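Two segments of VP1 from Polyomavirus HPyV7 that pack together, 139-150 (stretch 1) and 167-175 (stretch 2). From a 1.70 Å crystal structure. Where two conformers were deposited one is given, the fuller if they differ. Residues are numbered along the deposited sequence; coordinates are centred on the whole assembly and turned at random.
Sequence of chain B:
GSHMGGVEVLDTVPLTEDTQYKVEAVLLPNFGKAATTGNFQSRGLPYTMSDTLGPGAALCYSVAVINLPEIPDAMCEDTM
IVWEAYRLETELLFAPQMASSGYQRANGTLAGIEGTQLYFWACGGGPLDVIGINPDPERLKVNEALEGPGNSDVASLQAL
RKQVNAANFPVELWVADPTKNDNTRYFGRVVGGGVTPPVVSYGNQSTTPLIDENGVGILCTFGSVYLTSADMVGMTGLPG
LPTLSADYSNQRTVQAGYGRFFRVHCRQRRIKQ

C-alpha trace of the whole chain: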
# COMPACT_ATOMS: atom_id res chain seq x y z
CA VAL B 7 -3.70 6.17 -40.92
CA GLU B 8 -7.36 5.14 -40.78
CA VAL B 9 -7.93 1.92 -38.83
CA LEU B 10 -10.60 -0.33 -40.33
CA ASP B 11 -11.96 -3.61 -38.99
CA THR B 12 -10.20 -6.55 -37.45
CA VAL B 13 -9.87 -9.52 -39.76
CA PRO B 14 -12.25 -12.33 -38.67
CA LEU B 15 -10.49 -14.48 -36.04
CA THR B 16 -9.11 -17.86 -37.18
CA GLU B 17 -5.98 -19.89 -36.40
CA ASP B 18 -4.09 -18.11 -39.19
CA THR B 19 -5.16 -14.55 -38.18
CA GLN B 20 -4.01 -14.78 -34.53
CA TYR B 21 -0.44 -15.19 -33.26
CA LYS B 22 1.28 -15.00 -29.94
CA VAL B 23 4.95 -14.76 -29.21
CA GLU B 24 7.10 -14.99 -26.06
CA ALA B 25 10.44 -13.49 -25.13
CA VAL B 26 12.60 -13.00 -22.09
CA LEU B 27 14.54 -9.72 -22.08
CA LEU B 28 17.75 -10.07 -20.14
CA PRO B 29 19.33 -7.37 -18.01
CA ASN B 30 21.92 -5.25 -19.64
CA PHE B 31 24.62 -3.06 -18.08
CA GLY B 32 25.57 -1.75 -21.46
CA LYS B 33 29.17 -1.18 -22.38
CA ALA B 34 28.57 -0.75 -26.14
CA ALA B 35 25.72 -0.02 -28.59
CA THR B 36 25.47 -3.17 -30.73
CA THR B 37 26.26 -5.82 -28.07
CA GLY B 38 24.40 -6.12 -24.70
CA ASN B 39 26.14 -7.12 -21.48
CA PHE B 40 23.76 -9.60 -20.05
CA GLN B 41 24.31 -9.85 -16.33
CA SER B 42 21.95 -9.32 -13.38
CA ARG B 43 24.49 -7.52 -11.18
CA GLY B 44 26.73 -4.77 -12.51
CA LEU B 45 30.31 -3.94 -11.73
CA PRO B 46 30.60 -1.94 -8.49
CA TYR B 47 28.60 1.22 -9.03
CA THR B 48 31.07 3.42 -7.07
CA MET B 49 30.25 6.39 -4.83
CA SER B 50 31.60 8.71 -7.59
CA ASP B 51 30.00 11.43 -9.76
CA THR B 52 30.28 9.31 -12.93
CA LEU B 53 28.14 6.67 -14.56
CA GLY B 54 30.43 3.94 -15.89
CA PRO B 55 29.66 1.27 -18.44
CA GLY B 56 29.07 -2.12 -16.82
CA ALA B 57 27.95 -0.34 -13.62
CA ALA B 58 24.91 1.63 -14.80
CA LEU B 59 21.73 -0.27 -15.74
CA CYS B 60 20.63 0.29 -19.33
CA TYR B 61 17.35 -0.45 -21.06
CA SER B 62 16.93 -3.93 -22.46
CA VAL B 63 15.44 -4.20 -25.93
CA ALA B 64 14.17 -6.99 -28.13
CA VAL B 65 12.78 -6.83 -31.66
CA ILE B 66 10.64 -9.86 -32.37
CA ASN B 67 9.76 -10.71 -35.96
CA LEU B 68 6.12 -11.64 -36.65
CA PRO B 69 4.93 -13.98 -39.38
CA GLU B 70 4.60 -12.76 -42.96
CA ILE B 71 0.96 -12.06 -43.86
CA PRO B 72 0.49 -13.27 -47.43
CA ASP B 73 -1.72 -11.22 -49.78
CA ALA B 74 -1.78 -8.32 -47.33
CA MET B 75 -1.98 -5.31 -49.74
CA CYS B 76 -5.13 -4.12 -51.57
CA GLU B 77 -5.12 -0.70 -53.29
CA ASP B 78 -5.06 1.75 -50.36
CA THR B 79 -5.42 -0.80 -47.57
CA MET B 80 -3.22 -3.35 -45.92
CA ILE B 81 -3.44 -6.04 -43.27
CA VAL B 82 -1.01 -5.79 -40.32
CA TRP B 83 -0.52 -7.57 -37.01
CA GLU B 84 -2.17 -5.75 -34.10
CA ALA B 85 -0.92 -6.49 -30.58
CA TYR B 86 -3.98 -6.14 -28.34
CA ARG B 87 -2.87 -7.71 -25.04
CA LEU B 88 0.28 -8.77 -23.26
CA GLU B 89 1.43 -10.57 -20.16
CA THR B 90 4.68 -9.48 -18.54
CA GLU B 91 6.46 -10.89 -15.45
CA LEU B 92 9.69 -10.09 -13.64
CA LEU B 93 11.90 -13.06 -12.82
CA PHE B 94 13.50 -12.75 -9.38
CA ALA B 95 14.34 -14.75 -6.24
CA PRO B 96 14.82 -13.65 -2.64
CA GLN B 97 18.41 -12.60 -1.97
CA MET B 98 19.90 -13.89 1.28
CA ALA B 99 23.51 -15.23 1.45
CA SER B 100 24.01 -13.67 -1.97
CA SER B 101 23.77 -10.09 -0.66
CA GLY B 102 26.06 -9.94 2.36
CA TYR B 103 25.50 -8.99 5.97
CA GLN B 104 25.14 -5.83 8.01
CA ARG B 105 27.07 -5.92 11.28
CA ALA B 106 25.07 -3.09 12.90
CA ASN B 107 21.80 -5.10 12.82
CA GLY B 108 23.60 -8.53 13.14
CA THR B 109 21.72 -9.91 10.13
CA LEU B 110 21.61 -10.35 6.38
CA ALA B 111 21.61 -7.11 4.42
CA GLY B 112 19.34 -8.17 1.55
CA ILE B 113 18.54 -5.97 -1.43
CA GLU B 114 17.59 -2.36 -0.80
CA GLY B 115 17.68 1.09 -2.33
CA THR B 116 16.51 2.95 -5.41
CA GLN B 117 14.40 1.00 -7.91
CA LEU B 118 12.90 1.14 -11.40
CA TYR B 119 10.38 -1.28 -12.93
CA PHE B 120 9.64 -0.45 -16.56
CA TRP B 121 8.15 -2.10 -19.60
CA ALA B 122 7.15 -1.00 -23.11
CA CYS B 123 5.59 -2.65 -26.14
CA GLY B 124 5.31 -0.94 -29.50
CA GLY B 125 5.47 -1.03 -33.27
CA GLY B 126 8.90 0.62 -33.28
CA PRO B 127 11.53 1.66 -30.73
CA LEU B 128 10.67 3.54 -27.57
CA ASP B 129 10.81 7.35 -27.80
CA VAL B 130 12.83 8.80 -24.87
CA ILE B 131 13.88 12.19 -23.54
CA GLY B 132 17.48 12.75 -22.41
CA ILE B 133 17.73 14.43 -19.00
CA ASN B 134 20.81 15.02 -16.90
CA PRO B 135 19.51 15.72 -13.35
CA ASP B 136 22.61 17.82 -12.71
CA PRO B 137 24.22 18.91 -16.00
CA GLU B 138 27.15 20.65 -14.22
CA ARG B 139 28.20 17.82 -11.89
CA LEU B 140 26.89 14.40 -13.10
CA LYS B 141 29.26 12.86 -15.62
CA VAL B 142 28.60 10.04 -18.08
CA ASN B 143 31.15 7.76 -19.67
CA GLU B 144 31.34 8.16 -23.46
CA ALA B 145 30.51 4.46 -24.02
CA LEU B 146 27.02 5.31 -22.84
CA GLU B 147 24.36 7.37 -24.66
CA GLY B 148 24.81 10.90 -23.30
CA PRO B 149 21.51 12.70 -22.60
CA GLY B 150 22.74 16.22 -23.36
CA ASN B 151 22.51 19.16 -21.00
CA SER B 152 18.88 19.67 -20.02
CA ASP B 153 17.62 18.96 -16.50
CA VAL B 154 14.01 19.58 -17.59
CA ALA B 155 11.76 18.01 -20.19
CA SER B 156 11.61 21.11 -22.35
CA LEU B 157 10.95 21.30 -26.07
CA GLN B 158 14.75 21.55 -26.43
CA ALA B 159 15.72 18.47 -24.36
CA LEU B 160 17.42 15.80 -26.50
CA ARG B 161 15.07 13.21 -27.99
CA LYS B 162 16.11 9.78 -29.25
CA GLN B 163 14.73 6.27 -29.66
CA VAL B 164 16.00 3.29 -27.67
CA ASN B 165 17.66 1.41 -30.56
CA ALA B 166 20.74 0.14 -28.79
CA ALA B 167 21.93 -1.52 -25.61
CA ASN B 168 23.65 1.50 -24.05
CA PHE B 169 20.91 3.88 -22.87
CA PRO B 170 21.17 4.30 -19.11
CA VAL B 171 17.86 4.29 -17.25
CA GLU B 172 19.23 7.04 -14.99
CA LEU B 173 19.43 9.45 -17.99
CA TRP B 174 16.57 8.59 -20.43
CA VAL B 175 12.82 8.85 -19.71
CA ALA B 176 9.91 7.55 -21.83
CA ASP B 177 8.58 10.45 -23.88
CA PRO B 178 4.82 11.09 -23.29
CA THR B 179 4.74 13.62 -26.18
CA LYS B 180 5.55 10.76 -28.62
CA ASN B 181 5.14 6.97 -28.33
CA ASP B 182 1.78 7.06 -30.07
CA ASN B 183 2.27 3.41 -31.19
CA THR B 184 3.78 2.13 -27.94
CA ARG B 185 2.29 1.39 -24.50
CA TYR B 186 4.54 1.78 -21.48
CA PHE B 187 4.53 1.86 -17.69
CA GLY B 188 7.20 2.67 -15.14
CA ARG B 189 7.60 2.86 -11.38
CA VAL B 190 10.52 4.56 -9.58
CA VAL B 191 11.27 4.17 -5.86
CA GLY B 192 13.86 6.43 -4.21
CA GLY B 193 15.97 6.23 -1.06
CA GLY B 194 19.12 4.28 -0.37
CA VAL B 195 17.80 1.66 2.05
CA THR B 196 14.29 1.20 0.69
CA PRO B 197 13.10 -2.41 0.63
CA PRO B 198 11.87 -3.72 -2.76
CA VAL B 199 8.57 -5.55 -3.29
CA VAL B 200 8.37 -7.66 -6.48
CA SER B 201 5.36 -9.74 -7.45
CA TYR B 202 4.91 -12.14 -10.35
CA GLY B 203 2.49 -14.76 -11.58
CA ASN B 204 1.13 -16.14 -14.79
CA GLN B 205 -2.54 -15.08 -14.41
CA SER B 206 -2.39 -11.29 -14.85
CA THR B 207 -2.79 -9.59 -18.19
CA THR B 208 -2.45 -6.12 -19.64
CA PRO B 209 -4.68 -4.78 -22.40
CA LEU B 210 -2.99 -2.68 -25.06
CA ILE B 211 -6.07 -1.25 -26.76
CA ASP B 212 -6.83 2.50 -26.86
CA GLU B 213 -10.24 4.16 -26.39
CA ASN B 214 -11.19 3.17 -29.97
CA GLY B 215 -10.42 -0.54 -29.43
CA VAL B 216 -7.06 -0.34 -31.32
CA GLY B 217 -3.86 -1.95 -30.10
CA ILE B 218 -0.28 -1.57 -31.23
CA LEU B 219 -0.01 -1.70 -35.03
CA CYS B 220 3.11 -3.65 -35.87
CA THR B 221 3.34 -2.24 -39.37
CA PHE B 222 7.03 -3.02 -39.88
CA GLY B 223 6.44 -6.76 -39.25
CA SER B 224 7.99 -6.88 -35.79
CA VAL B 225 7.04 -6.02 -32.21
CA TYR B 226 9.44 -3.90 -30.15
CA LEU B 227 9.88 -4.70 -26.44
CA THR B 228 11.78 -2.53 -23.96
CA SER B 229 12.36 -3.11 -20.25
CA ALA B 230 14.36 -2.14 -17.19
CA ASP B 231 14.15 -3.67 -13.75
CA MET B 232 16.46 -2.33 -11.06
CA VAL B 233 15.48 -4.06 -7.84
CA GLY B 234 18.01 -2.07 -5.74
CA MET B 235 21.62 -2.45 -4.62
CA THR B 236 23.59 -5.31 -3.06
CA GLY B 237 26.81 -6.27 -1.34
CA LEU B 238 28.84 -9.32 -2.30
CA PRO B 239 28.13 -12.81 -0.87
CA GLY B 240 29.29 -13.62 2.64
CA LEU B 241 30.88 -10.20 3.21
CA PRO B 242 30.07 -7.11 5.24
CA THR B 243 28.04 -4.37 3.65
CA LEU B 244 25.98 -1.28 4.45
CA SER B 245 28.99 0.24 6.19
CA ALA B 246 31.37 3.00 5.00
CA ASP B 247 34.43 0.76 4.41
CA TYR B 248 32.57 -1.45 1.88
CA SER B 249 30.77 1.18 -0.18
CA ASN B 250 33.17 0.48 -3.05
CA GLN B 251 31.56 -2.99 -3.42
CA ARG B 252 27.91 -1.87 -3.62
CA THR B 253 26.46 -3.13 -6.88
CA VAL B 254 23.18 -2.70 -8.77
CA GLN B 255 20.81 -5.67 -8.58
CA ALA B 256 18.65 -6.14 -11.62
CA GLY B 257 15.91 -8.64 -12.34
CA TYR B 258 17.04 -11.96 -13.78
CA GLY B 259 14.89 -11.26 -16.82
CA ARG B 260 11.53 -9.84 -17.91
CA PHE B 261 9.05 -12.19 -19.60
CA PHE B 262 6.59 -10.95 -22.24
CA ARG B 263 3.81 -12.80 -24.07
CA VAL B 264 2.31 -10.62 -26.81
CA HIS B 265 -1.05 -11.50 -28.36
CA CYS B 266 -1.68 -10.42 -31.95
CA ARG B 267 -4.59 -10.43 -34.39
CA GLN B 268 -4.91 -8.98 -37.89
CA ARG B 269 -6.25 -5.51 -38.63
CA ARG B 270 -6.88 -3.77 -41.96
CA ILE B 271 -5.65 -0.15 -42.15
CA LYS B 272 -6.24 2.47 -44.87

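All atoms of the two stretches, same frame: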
# COMPACT_ATOMS: atom_id res chain seq x y z
N ARG B 139 27.43 18.69 -12.79
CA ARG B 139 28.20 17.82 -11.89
C ARG B 139 28.10 16.30 -12.13
O ARG B 139 28.94 15.55 -11.62
CB ARG B 139 27.77 18.09 -10.44
CG ARG B 139 27.94 19.54 -9.97
CD ARG B 139 27.52 19.64 -8.51
NE ARG B 139 27.45 21.01 -8.00
CZ ARG B 139 26.37 21.79 -8.00
NH1 ARG B 139 25.20 21.40 -8.51
NH2 ARG B 139 26.46 23.01 -7.49
N LEU B 140 27.07 15.84 -12.84
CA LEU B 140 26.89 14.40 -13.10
C LEU B 140 27.51 14.11 -14.45
O LEU B 140 27.13 14.71 -15.45
CB LEU B 140 25.42 13.96 -13.12
CG LEU B 140 25.21 12.44 -13.32
CD1 LEU B 140 25.67 11.63 -12.09
CD2 LEU B 140 23.77 12.10 -13.65
N LYS B 141 28.50 13.22 -14.43
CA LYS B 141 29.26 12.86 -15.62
C LYS B 141 28.86 11.48 -16.11
O LYS B 141 28.39 10.64 -15.33
CB LYS B 141 30.75 12.91 -15.31
CG LYS B 141 31.25 14.31 -14.96
CD LYS B 141 32.47 14.25 -14.06
CE LYS B 141 33.00 15.63 -13.71
NZ LYS B 141 34.18 15.55 -12.80
N VAL B 142 29.03 11.28 -17.42
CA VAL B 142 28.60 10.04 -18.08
C VAL B 142 29.69 9.57 -19.02
O VAL B 142 30.11 10.30 -19.91
CB VAL B 142 27.31 10.28 -18.90
CG1 VAL B 142 26.75 8.95 -19.41
CG2 VAL B 142 26.27 11.00 -18.05
N ASN B 143 30.15 8.35 -18.80
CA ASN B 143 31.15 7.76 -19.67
C ASN B 143 30.69 7.73 -21.14
O ASN B 143 29.53 7.45 -21.43
CB ASN B 143 31.48 6.35 -19.21
CG ASN B 143 32.63 5.77 -19.99
OD1 ASN B 143 32.44 5.26 -21.08
ND2 ASN B 143 33.83 5.86 -19.44
N GLU B 144 31.62 8.02 -22.04
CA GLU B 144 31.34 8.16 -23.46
C GLU B 144 30.87 6.88 -24.15
O GLU B 144 30.34 6.95 -25.26
CB GLU B 144 32.56 8.71 -24.20
CG GLU B 144 32.85 10.17 -23.89
CD GLU B 144 31.67 11.08 -24.20
OE1 GLU B 144 30.83 11.31 -23.29
OE2 GLU B 144 31.55 11.54 -25.36
N ALA B 145 31.06 5.73 -23.51
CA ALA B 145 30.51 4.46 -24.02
C ALA B 145 29.01 4.38 -23.89
O ALA B 145 28.35 3.54 -24.55
CB ALA B 145 31.18 3.28 -23.32
N LEU B 146 28.44 5.25 -23.06
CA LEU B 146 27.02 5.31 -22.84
C LEU B 146 26.38 6.45 -23.64
O LEU B 146 27.05 7.44 -23.96
CB LEU B 146 26.74 5.52 -21.34
CG LEU B 146 27.33 4.43 -20.45
CD1 LEU B 146 27.20 4.80 -18.99
CD2 LEU B 146 26.72 3.07 -20.74
N GLU B 147 25.10 6.32 -23.94
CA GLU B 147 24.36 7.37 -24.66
C GLU B 147 24.15 8.59 -23.76
O GLU B 147 23.36 8.55 -22.77
CB GLU B 147 22.99 6.87 -25.16
CG GLU B 147 23.05 6.04 -26.44
CD GLU B 147 23.31 6.84 -27.73
OE1 GLU B 147 23.41 8.07 -27.71
OE2 GLU B 147 23.43 6.24 -28.82
N GLY B 148 24.85 9.67 -24.09
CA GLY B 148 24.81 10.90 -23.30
C GLY B 148 23.48 11.61 -23.56
O GLY B 148 23.11 11.79 -24.72
N PRO B 149 22.82 12.08 -22.50
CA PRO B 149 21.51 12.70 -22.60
C PRO B 149 21.50 14.17 -22.98
O PRO B 149 20.42 14.74 -23.07
CB PRO B 149 20.98 12.59 -21.18
CG PRO B 149 22.19 12.82 -20.36
CD PRO B 149 23.24 12.02 -21.08
N GLY B 150 22.67 14.79 -23.14
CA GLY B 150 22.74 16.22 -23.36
C GLY B 150 22.65 16.98 -22.04
O GLY B 150 22.88 16.40 -20.98
N ALA B 167 21.79 -0.89 -26.91
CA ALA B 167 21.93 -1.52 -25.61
C ALA B 167 22.55 -0.60 -24.57
O ALA B 167 22.73 -0.98 -23.43
CB ALA B 167 22.82 -2.76 -25.77
N ASN B 168 22.88 0.62 -24.95
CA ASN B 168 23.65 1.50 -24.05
C ASN B 168 22.98 2.82 -23.63
O ASN B 168 23.64 3.84 -23.50
CB ASN B 168 25.00 1.77 -24.67
CG ASN B 168 24.92 2.59 -25.96
OD1 ASN B 168 23.91 2.58 -26.67
ND2 ASN B 168 26.00 3.30 -26.25
N PHE B 169 21.69 2.76 -23.39
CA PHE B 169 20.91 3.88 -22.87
C PHE B 169 20.68 3.70 -21.38
O PHE B 169 19.85 2.92 -20.96
CB PHE B 169 19.54 3.94 -23.57
CG PHE B 169 19.57 4.52 -24.95
CD1 PHE B 169 19.82 3.74 -26.05
CD2 PHE B 169 19.29 5.87 -25.15
CE1 PHE B 169 19.83 4.29 -27.32
CE2 PHE B 169 19.28 6.42 -26.43
CZ PHE B 169 19.56 5.64 -27.52
N PRO B 170 21.40 4.47 -20.55
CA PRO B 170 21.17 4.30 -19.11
C PRO B 170 19.80 4.77 -18.64
O PRO B 170 19.37 5.85 -19.02
CB PRO B 170 22.27 5.19 -18.48
CG PRO B 170 23.29 5.32 -19.54
CD PRO B 170 22.48 5.41 -20.81
N VAL B 171 19.19 4.00 -17.75
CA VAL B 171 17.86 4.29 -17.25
C VAL B 171 17.88 5.52 -16.34
O VAL B 171 16.88 6.18 -16.16
CB VAL B 171 17.26 3.07 -16.52
CG1 VAL B 171 17.22 1.86 -17.44
CG2 VAL B 171 18.02 2.75 -15.23
N GLU B 172 19.06 5.84 -15.78
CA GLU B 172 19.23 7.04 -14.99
C GLU B 172 19.16 8.35 -15.81
O GLU B 172 19.01 9.41 -15.22
CB GLU B 172 20.55 7.01 -14.26
CG GLU B 172 20.60 5.98 -13.16
CD GLU B 172 22.02 5.65 -12.77
OE1 GLU B 172 22.71 6.55 -12.27
OE2 GLU B 172 22.41 4.49 -12.94
N LEU B 173 19.27 8.26 -17.15
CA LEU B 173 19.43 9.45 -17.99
C LEU B 173 18.38 9.62 -19.11
O LEU B 173 18.37 10.63 -19.82
CB LEU B 173 20.82 9.40 -18.64
CG LEU B 173 22.02 9.23 -17.71
CD1 LEU B 173 23.32 9.02 -18.53
CD2 LEU B 173 22.13 10.46 -16.80
N TRP B 174 17.50 8.63 -19.27
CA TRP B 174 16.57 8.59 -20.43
C TRP B 174 15.19 8.19 -19.93
O TRP B 174 15.09 7.11 -19.32
CB TRP B 174 17.07 7.60 -21.47
CG TRP B 174 18.35 8.00 -22.14
CD1 TRP B 174 19.62 7.60 -21.83
CD2 TRP B 174 18.48 8.92 -23.22
NE1 TRP B 174 20.52 8.20 -22.65
CE2 TRP B 174 19.85 9.02 -23.53
CE3 TRP B 174 17.56 9.67 -23.97
CZ2 TRP B 174 20.32 9.83 -24.55
CZ3 TRP B 174 18.04 10.48 -24.99
CH2 TRP B 174 19.40 10.57 -25.26
N VAL B 175 14.19 9.01 -20.21
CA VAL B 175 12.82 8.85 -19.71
C VAL B 175 11.86 8.64 -20.90
O VAL B 175 11.97 9.36 -21.90
CB VAL B 175 12.38 10.11 -18.94
CG1 VAL B 175 10.99 9.94 -18.38
CG2 VAL B 175 13.36 10.43 -17.80

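The two segments of VP1 bury 543 Å² between them, and three hydrogen bonds, all involving the 145-147 region of the first segment, fix their polar register. Each pairs a backbone group of that segment with a different kind of partner in the second. Asn168 supplies two of the bonds. Its side-chain ND2 donates to Ala145 O (2.9 Å, N-H...O angle 170°), while its own backbone O accepts from Glu147 N (2.9 Å, 169°). Both bonds are nearly linear, and together they bracket Leu146, whose CA lies 3.7 Å from Asn168 O. The third bond runs from the indole: Trp174 NE1 donates to Glu147 O at 2.9 Å and 157°. The carbonyl oxygen sits at the edge of the indole, near its plane, as expected for an acceptor of the ring N-H. The backbone N and O of Glu147 are thus both satisfied across the contact, the first by a main-chain carbonyl and the second by a side chain.

The loop that presents these groups is itself held by hydrogen bonds. Asn143 to Leu146 form a type I beta turn, closed by Leu146 N to Asn143 O (2.9 Å), and the side chain of Asn143 contributes a further bond, from Ala145 N to Asn143 OD1 (2.8 Å). The backbone N of Ala145 is therefore satisfied within its own segment and its O by Asn168. In the second segment, Leu173 N donates to Pro170 O at 3.1 Å.

The closest approach of the Glu147 side chain to Phe169 is made by CG. CG lies over one face of the Phe169 ring, 3.6 Å from the centroid of that ring and only 9° off the ring normal, a CH-pi contact. Although the CA-to-CB bond of Phe169 points away from the first segment, the end of its side chain comes nearer and makes this approach possible. No hydrogen bond joins the carboxylate to the second segment; Glu147 OE1 is hydrogen-bonded elsewhere in the structure.

Leu173 anchors the apolar part of the contact. Its CD2 lies 3.9 Å from Leu140 CD2, and its CD1 is 3.5 Å from Val142 CG1 and 3.9 Å from Pro149 CD, so one side chain bridges residues well separated along the first segment. Leu146 CB packs 3.9 Å from Pro170 CG. Pro149 also extends to the backbone, with CB 3.5 Å from Leu173 O, and its CA lies 3.7 Å from Trp174 CZ2, in an oblique position relative to the indole.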